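Local coordinates for protein siderophore enterobactin esterase (Emericella nidulans, PDB 6GUO) that hydrolyses the ester bonds of the bacterial siderophore enterobactin, which allows iron to be released inside the fungal cell, at residues Arg73-Arg78 / Thr82-Ile87. Numbering follows the deposited sequence.
Sequences RRESHR and TGTVVI
Glu75 turns one carboxylate oxygen, OE2, to the strand: it accepts a hydrogen bond from the backbone N-H of Thr84 (Thr84 N to Glu75 OE2, 3.0 Å), close to the line of the CD-OE2 bond, although the donor is tilted somewhat out of the carboxylate plane. In the other flat group, Arg78 NE lies over one face of the Arg74 guanidinium, 3.5 Å from its plane and nearer the margin than the middle; Arg74 also forms a salt bridge with Glu81 in the connecting turn, which probably eases the proximity of the two arginines. Glutamate suits its place because its chain, extended beyond CG, spans the gap from helix to strand. Two waters widen the grip. One gives its hydrogens to Glu75 OE2 (2.8 Å) and Thr82 O while accepting from Thr84 OG1; the other links Glu75 OE1 (2.7 Å) to Thr84 O. This helix and strand belong to a beta-alpha-beta crossover of the alpha/beta-hydrolase sheet, in which strands 52-58 and 83-90 run parallel as neighbours. The backbone of Val86 hydrogen-bonds to that of Ser36 in the adjoining strand 31-36, but at Thr84 the carboxylate and water serve the backbone instead. Glu75 OE2 also rests 3.5 Å from Gly83 CA. In Thr84, chi1 of -55° sets OG1 beside the backbone N, within reach of the first water, and the residue also packs on Leu71. Ser76 and His77, next along the helix, meet the second subunit, where Ser76 OG bonds to Ser96 of that subunit.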
loop_
_atom_site.group_PDB
_atom_site.type_symbol
_atom_site.label_atom_id
_atom_site.label_comp_id
_atom_site.label_asym_id
_atom_site.label_seq_id
_atom_site.Cartn_x
_atom_site.Cartn_y
_atom_site.Cartn_z
ATOM N N ARG A 73 -0.710 9.258 5.236
ATOM C CA ARG A 73 0.664 9.728 5.002
ATOM C C ARG A 73 0.664 11.065 4.269
ATOM O O ARG A 73 1.342 12.006 4.687
ATOM C CB ARG A 73 1.486 8.703 4.220
ATOM C CG ARG A 73 1.868 7.478 5.035
ATOM C CD ARG A 73 2.980 6.701 4.365
ATOM N NE ARG A 73 2.599 6.185 3.051
ATOM C CZ ARG A 73 2.045 4.994 2.805
ATOM N NH1 ARG A 73 1.772 4.123 3.776
ATOM N NH2 ARG A 73 1.772 4.659 1.550
ATOM N N ARG A 74 -0.114 11.157 3.191
ATOM C CA ARG A 74 -0.167 12.397 2.411
ATOM C C ARG A 74 -0.769 13.565 3.192
ATOM O O ARG A 74 -0.262 14.687 3.118
ATOM C CB ARG A 74 -0.918 12.200 1.100
ATOM C CG ARG A 74 -0.987 13.483 0.290
ATOM C CD ARG A 74 -0.888 13.250 -1.198
ATOM N NE ARG A 74 -1.128 14.497 -1.921
ATOM C CZ ARG A 74 -0.888 14.697 -3.215
ATOM N NH1 ARG A 74 -1.165 15.882 -3.752
ATOM N NH2 ARG A 74 -0.372 13.732 -3.978
ATOM N N GLU A 75 -1.851 13.298 3.920
ATOM C CA GLU A 75 -2.498 14.312 4.766
ATOM C C GLU A 75 -1.576 14.819 5.886
ATOM O O GLU A 75 -1.654 15.988 6.262
ATOM C CB GLU A 75 -3.833 13.782 5.319
ATOM C CG GLU A 75 -4.903 13.653 4.235
ATOM C CD GLU A 75 -6.070 12.727 4.580
ATOM O OE1 GLU A 75 -6.070 12.066 5.647
ATOM O OE2 GLU A 75 -6.999 12.647 3.746
ATOM N N SER A 76 -0.695 13.949 6.389
ATOM C CA SER A 76 0.338 14.345 7.355
ATOM C C SER A 76 1.361 15.302 6.749
ATOM O O SER A 76 1.780 16.254 7.399
ATOM C CB SER A 76 1.071 13.118 7.907
ATOM O OG SER A 76 0.198 12.316 8.672
ATOM N N HIS A 77 1.767 15.028 5.512
ATOM C CA HIS A 77 2.711 15.878 4.781
ATOM C C HIS A 77 2.104 17.180 4.304
ATOM O O HIS A 77 2.789 18.202 4.257
ATOM C CB HIS A 77 3.268 15.140 3.564
ATOM C CG HIS A 77 4.101 13.959 3.923
ATOM N ND1 HIS A 77 5.025 13.996 4.942
ATOM C CD2 HIS A 77 4.161 12.713 3.403
ATOM C CE1 HIS A 77 5.606 12.819 5.046
ATOM N NE2 HIS A 77 5.099 12.023 4.122
ATOM N N ARG A 78 0.829 17.134 3.925
ATOM C CA ARG A 78 0.154 18.271 3.324
ATOM C C ARG A 78 -1.123 18.575 4.112
ATOM O O ARG A 78 -2.227 18.314 3.628
ATOM C CB ARG A 78 -0.148 17.961 1.857
ATOM C CG ARG A 78 1.089 17.645 1.025
ATOM C CD ARG A 78 0.715 17.258 -0.396
ATOM N NE ARG A 78 1.805 16.574 -1.102
ATOM C CZ ARG A 78 2.716 17.147 -1.896
ATOM N NH1 ARG A 78 2.724 18.462 -2.127
ATOM N NH2 ARG A 78 3.643 16.385 -2.473
ATOM N N THR A 82 -7.334 19.040 1.198
ATOM C CA THR A 82 -8.651 18.553 1.568
ATOM C C THR A 82 -8.526 17.091 1.989
ATOM O O THR A 82 -7.895 16.292 1.291
ATOM C CB THR A 82 -9.632 18.689 0.388
ATOM O OG1 THR A 82 -9.684 20.065 -0.028
ATOM C CG2 THR A 82 -11.038 18.216 0.766
ATOM N N GLY A 83 -9.107 16.766 3.141
ATOM C CA GLY A 83 -9.130 15.401 3.654
ATOM C C GLY A 83 -10.021 14.516 2.804
ATOM O O GLY A 83 -10.932 15.004 2.129
ATOM N N THR A 84 -9.753 13.214 2.835
ATOM C CA THR A 84 -10.492 12.254 2.032
ATOM C C THR A 84 -11.063 11.152 2.912
ATOM O O THR A 84 -10.357 10.572 3.738
ATOM C CB THR A 84 -9.613 11.650 0.920
ATOM O OG1 THR A 84 -9.045 12.706 0.139
ATOM C CG2 THR A 84 -10.424 10.743 0.005
ATOM N N VAL A 85 -12.354 10.890 2.731
ATOM C CA VAL A 85 -13.032 9.764 3.363
ATOM C C VAL A 85 -12.914 8.554 2.436
ATOM O O VAL A 85 -13.111 8.675 1.228
ATOM C CB VAL A 85 -14.515 10.110 3.655
ATOM C CG1 VAL A 85 -15.298 8.893 4.146
ATOM C CG2 VAL A 85 -14.594 11.230 4.678
ATOM N N VAL A 86 -12.590 7.394 3.009
ATOM C CA VAL A 86 -12.513 6.138 2.265
ATOM C C VAL A 86 -13.759 5.333 2.589
ATOM O O VAL A 86 -14.104 5.168 3.759
ATOM C CB VAL A 86 -11.269 5.310 2.646
ATOM C CG1 VAL A 86 -11.219 3.998 1.870
ATOM C CG2 VAL A 86 -10.002 6.115 2.402
ATOM N N ILE A 87 -14.420 4.854 1.539
ATOM C CA ILE A 87 -15.590 3.991 1.653
ATOM C C ILE A 87 -15.305 2.717 0.866
ATOM O O ILE A 87 -15.269 2.727 -0.365
ATOM C CB ILE A 87 -16.864 4.685 1.133
ATOM C CG1 ILE A 87 -17.049 6.052 1.813
ATOM C CG2 ILE A 87 -18.074 3.782 1.374
ATOM C CD1 ILE A 87 -16.469 7.232 1.061
HETATM O O HOH W 1 -6.849 13.838 1.213
HETATM O O HOH W 2 -8.157 10.317 5.442
#